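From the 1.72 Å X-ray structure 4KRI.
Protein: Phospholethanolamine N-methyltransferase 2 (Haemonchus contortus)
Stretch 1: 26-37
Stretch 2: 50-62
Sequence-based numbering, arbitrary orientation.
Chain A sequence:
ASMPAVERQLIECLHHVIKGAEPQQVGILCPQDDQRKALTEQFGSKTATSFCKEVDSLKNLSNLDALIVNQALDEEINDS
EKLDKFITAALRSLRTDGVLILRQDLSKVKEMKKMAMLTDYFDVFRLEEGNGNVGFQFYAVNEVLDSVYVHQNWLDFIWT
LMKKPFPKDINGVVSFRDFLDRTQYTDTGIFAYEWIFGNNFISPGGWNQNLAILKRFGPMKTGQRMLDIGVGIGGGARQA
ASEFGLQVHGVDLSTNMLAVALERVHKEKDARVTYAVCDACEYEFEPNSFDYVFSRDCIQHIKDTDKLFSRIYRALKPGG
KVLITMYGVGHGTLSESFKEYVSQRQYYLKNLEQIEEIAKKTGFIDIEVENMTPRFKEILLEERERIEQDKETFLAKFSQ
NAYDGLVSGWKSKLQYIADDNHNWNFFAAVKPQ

Stretch 1, residues 26-37: VGILCPQDDQRK
Stretch 2 (50-62) SFCKEVDSLKNLS

Strands 26-29 and 50-52 run parallel, their axes 4.6 Å apart at closest and inclined by 15°, with Gly27 paired to Ser50, Ile28 to Phe51 and Leu29 to Cys52 (CA-CA 4.8, 4.6 and 5.0 Å). Extended backbones (Ile28 phi/psi -129/124, Phe51 -127/150) set up a four-rung ladder: Ser50 N donates to Val26 O (2.9 Å), Ile28 N to Ser50 O (2.8 Å), Cys52 N to Ile28 O (2.8 Å) and Cys30 N to Cys52 O (3.1 Å). Three of these carbonyls, Ser50 O, Ile28 O and Cys52 O, also receive CA-H contacts, as from Phe51 CA to Ile28 O (3.2 Å). A water donates to Val26 O (3.0 Å) and lies 2.8 Å from Ser50 OG.

Leu29 (t, p) shares a face with Cys52; its CD1 lies 4.1 Å from Cys52 SG and its CD2 4.2 Å from Leu58 CD1, at the 3-10 segment 55-60. On the face of Ile28 (m, t) and Phe51 (chi1 p, chi2 88°), the Arg36 guanidinium stacks flat on the Phe51 ring, centres 3.7 Å apart and planes at 8°. Arg36 (chi1 t, chi2 -104°) reaches it from helix 33-37, where its NH2 donates to Asp33 OD2 (2.8 Å) in a salt bridge. The same Asp33 OD2 forms a long salt bridge with Lys53 NZ (3.8 Å), so one carboxylate oxygen serves two cations.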

# COMPACT_ATOMS: atom_id res chain seq x y z
N VAL A 26 -21.77 -16.92 -8.48
CA VAL A 26 -20.50 -17.00 -7.76
C VAL A 26 -19.91 -18.39 -7.95
O VAL A 26 -20.64 -19.39 -7.92
CB VAL A 26 -20.70 -16.73 -6.25
CG1 VAL A 26 -19.44 -17.04 -5.46
CG2 VAL A 26 -21.07 -15.29 -6.05
N GLY A 27 -18.61 -18.46 -8.20
CA GLY A 27 -17.90 -19.73 -8.24
C GLY A 27 -16.97 -19.78 -7.05
O GLY A 27 -16.43 -18.75 -6.64
N ILE A 28 -16.81 -20.97 -6.48
CA ILE A 28 -15.92 -21.18 -5.35
C ILE A 28 -14.98 -22.35 -5.65
O ILE A 28 -15.44 -23.44 -5.97
CB ILE A 28 -16.72 -21.50 -4.07
CG1 ILE A 28 -17.64 -20.32 -3.73
CG2 ILE A 28 -15.78 -21.79 -2.90
CD1 ILE A 28 -18.62 -20.59 -2.60
N LEU A 29 -13.68 -22.10 -5.57
CA LEU A 29 -12.70 -23.17 -5.70
C LEU A 29 -12.03 -23.30 -4.35
O LEU A 29 -11.29 -22.40 -3.93
CB LEU A 29 -11.67 -22.82 -6.78
CG LEU A 29 -10.39 -23.67 -6.86
CD1 LEU A 29 -10.71 -25.14 -7.03
CD2 LEU A 29 -9.51 -23.17 -8.01
N CYS A 30 -12.30 -24.40 -3.65
CA CYS A 30 -11.84 -24.57 -2.28
C CYS A 30 -11.84 -26.05 -1.97
O CYS A 30 -12.91 -26.67 -1.91
CB CYS A 30 -12.77 -23.82 -1.32
SG CYS A 30 -12.26 -23.82 0.42
N PRO A 31 -10.65 -26.63 -1.77
CA PRO A 31 -10.57 -28.08 -1.56
C PRO A 31 -11.07 -28.52 -0.19
O PRO A 31 -11.40 -29.70 -0.02
CB PRO A 31 -9.07 -28.37 -1.70
CG PRO A 31 -8.40 -27.09 -1.32
CD PRO A 31 -9.32 -25.99 -1.81
N GLN A 32 -11.14 -27.61 0.78
CA GLN A 32 -11.61 -27.97 2.12
C GLN A 32 -13.11 -27.70 2.29
O GLN A 32 -13.55 -26.55 2.26
CB GLN A 32 -10.79 -27.24 3.20
CG GLN A 32 -11.32 -27.41 4.62
CD GLN A 32 -11.40 -28.86 5.09
OE1 GLN A 32 -12.46 -29.32 5.51
NE2 GLN A 32 -10.27 -29.57 5.03
N ASP A 33 -13.89 -28.77 2.46
CA ASP A 33 -15.35 -28.68 2.38
C ASP A 33 -15.99 -27.75 3.42
O ASP A 33 -16.96 -27.05 3.12
CB ASP A 33 -15.97 -30.08 2.45
CG ASP A 33 -15.57 -30.93 1.26
OD1 ASP A 33 -15.17 -32.10 1.48
OD2 ASP A 33 -15.66 -30.43 0.12
N ASP A 34 -15.46 -27.75 4.64
CA ASP A 34 -16.02 -26.90 5.68
C ASP A 34 -15.86 -25.40 5.39
O ASP A 34 -16.81 -24.63 5.57
CB ASP A 34 -15.42 -27.28 7.04
CG ASP A 34 -15.73 -28.72 7.43
OD1 ASP A 34 -16.91 -29.13 7.31
OD2 ASP A 34 -14.80 -29.43 7.84
N GLN A 35 -14.68 -24.99 4.95
CA GLN A 35 -14.47 -23.60 4.55
C GLN A 35 -15.35 -23.22 3.35
O GLN A 35 -15.93 -22.14 3.31
CB GLN A 35 -12.99 -23.33 4.26
CG GLN A 35 -12.09 -23.48 5.49
CD GLN A 35 -10.62 -23.65 5.13
OE1 GLN A 35 -10.22 -23.50 3.97
NE2 GLN A 35 -9.80 -23.99 6.12
N ARG A 36 -15.46 -24.14 2.39
CA ARG A 36 -16.29 -23.93 1.21
C ARG A 36 -17.77 -23.70 1.56
O ARG A 36 -18.42 -22.80 1.02
CB ARG A 36 -16.15 -25.12 0.24
CG ARG A 36 -16.96 -24.99 -1.05
CD ARG A 36 -18.19 -25.87 -1.00
NE ARG A 36 -17.83 -27.25 -0.70
CZ ARG A 36 -18.72 -28.23 -0.50
NH1 ARG A 36 -20.02 -27.96 -0.56
NH2 ARG A 36 -18.31 -29.46 -0.23
N LYS A 37 -18.29 -24.50 2.48
CA LYS A 37 -19.68 -24.35 2.92
C LYS A 37 -19.90 -23.06 3.71
O LYS A 37 -20.97 -22.45 3.62
CB LYS A 37 -20.11 -25.56 3.74
CG LYS A 37 -20.17 -26.85 2.96
CD LYS A 37 -20.19 -28.04 3.90
CE LYS A 37 -20.32 -29.34 3.15
NZ LYS A 37 -20.48 -30.47 4.10
N SER A 50 -21.65 -22.06 -7.62
CA SER A 50 -21.08 -23.32 -8.12
C SER A 50 -19.78 -23.56 -7.36
O SER A 50 -19.01 -22.63 -7.17
CB SER A 50 -20.75 -23.21 -9.61
OG SER A 50 -21.86 -22.74 -10.35
N PHE A 51 -19.51 -24.80 -6.96
CA PHE A 51 -18.23 -25.04 -6.30
C PHE A 51 -17.42 -26.18 -6.92
O PHE A 51 -17.97 -27.14 -7.46
CB PHE A 51 -18.40 -25.24 -4.79
CG PHE A 51 -19.02 -26.55 -4.41
CD1 PHE A 51 -18.23 -27.68 -4.22
CD2 PHE A 51 -20.38 -26.65 -4.20
CE1 PHE A 51 -18.79 -28.89 -3.86
CE2 PHE A 51 -20.96 -27.86 -3.83
CZ PHE A 51 -20.17 -28.98 -3.67
N CYS A 52 -16.10 -26.06 -6.82
CA CYS A 52 -15.24 -27.16 -7.23
C CYS A 52 -14.03 -27.27 -6.33
O CYS A 52 -13.72 -26.36 -5.56
CB CYS A 52 -14.84 -27.03 -8.69
SG CYS A 52 -14.16 -25.44 -9.18
N LYS A 53 -13.34 -28.41 -6.42
CA LYS A 53 -12.27 -28.72 -5.49
C LYS A 53 -10.91 -28.87 -6.16
O LYS A 53 -9.89 -29.03 -5.49
CB LYS A 53 -12.65 -29.99 -4.71
CG LYS A 53 -14.04 -29.89 -4.07
CD LYS A 53 -14.58 -31.23 -3.63
CE LYS A 53 -13.68 -31.89 -2.60
NZ LYS A 53 -14.25 -33.16 -2.07
N GLU A 54 -10.89 -28.79 -7.49
CA GLU A 54 -9.64 -28.80 -8.25
C GLU A 54 -9.74 -27.79 -9.37
O GLU A 54 -10.84 -27.50 -9.85
CB GLU A 54 -9.37 -30.19 -8.84
CG GLU A 54 -8.47 -31.09 -8.00
CD GLU A 54 -8.21 -32.44 -8.65
OE1 GLU A 54 -7.95 -32.49 -9.87
OE2 GLU A 54 -8.27 -33.47 -7.93
N VAL A 55 -8.61 -27.26 -9.82
CA VAL A 55 -8.66 -26.19 -10.81
C VAL A 55 -9.18 -26.66 -12.17
O VAL A 55 -9.78 -25.89 -12.91
CB VAL A 55 -7.34 -25.36 -10.92
CG1 VAL A 55 -6.35 -25.76 -9.84
CG2 VAL A 55 -6.73 -25.44 -12.32
N ASP A 56 -9.00 -27.94 -12.49
CA ASP A 56 -9.47 -28.42 -13.79
C ASP A 56 -11.00 -28.35 -13.91
O ASP A 56 -11.54 -28.29 -15.01
CB ASP A 56 -8.93 -29.82 -14.09
CG ASP A 56 -7.48 -29.79 -14.52
OD1 ASP A 56 -7.23 -29.71 -15.75
OD2 ASP A 56 -6.59 -29.82 -13.65
N SER A 57 -11.68 -28.33 -12.77
CA SER A 57 -13.13 -28.18 -12.77
C SER A 57 -13.57 -26.75 -13.10
O SER A 57 -14.75 -26.49 -13.29
CB SER A 57 -13.73 -28.63 -11.44
OG SER A 57 -13.34 -29.94 -11.10
N LEU A 58 -12.62 -25.83 -13.21
CA LEU A 58 -12.98 -24.45 -13.58
C LEU A 58 -13.52 -24.38 -15.01
O LEU A 58 -14.16 -23.40 -15.39
CB LEU A 58 -11.80 -23.49 -13.43
CG LEU A 58 -11.37 -23.10 -12.02
CD1 LEU A 58 -10.07 -22.30 -12.09
CD2 LEU A 58 -12.44 -22.26 -11.34
N LYS A 59 -13.27 -25.43 -15.79
CA LYS A 59 -13.78 -25.53 -17.15
C LYS A 59 -15.31 -25.59 -17.16
O LYS A 59 -15.94 -25.39 -18.21
CB LYS A 59 -13.23 -26.78 -17.85
CG LYS A 59 -13.98 -28.07 -17.46
CD LYS A 59 -13.58 -29.26 -18.33
CE LYS A 59 -14.56 -30.42 -18.13
NZ LYS A 59 -14.06 -31.71 -18.69
N ASN A 60 -15.90 -25.88 -16.00
CA ASN A 60 -17.34 -26.08 -15.88
C ASN A 60 -18.02 -24.81 -15.39
O ASN A 60 -19.26 -24.75 -15.30
CB ASN A 60 -17.63 -27.23 -14.93
CG ASN A 60 -17.10 -28.56 -15.45
OD1 ASN A 60 -17.12 -28.80 -16.66
ND2 ASN A 60 -16.61 -29.42 -14.55
N LEU A 61 -17.21 -23.81 -15.10
CA LEU A 61 -17.71 -22.52 -14.63
C LEU A 61 -17.59 -21.45 -15.71
O LEU A 61 -16.59 -21.37 -16.43
CB LEU A 61 -16.93 -22.09 -13.38
CG LEU A 61 -17.45 -22.54 -12.01
CD1 LEU A 61 -17.84 -23.99 -11.98
CD2 LEU A 61 -16.40 -22.28 -10.95
N SER A 62 -18.63 -20.61 -15.82
CA SER A 62 -18.61 -19.51 -16.78
C SER A 62 -19.58 -18.41 -16.36
O SER A 62 -20.44 -18.63 -15.50
CB SER A 62 -18.97 -19.99 -18.19
OG SER A 62 -20.35 -20.28 -18.29
O HOH W 1 -22.37 -20.00 -10.28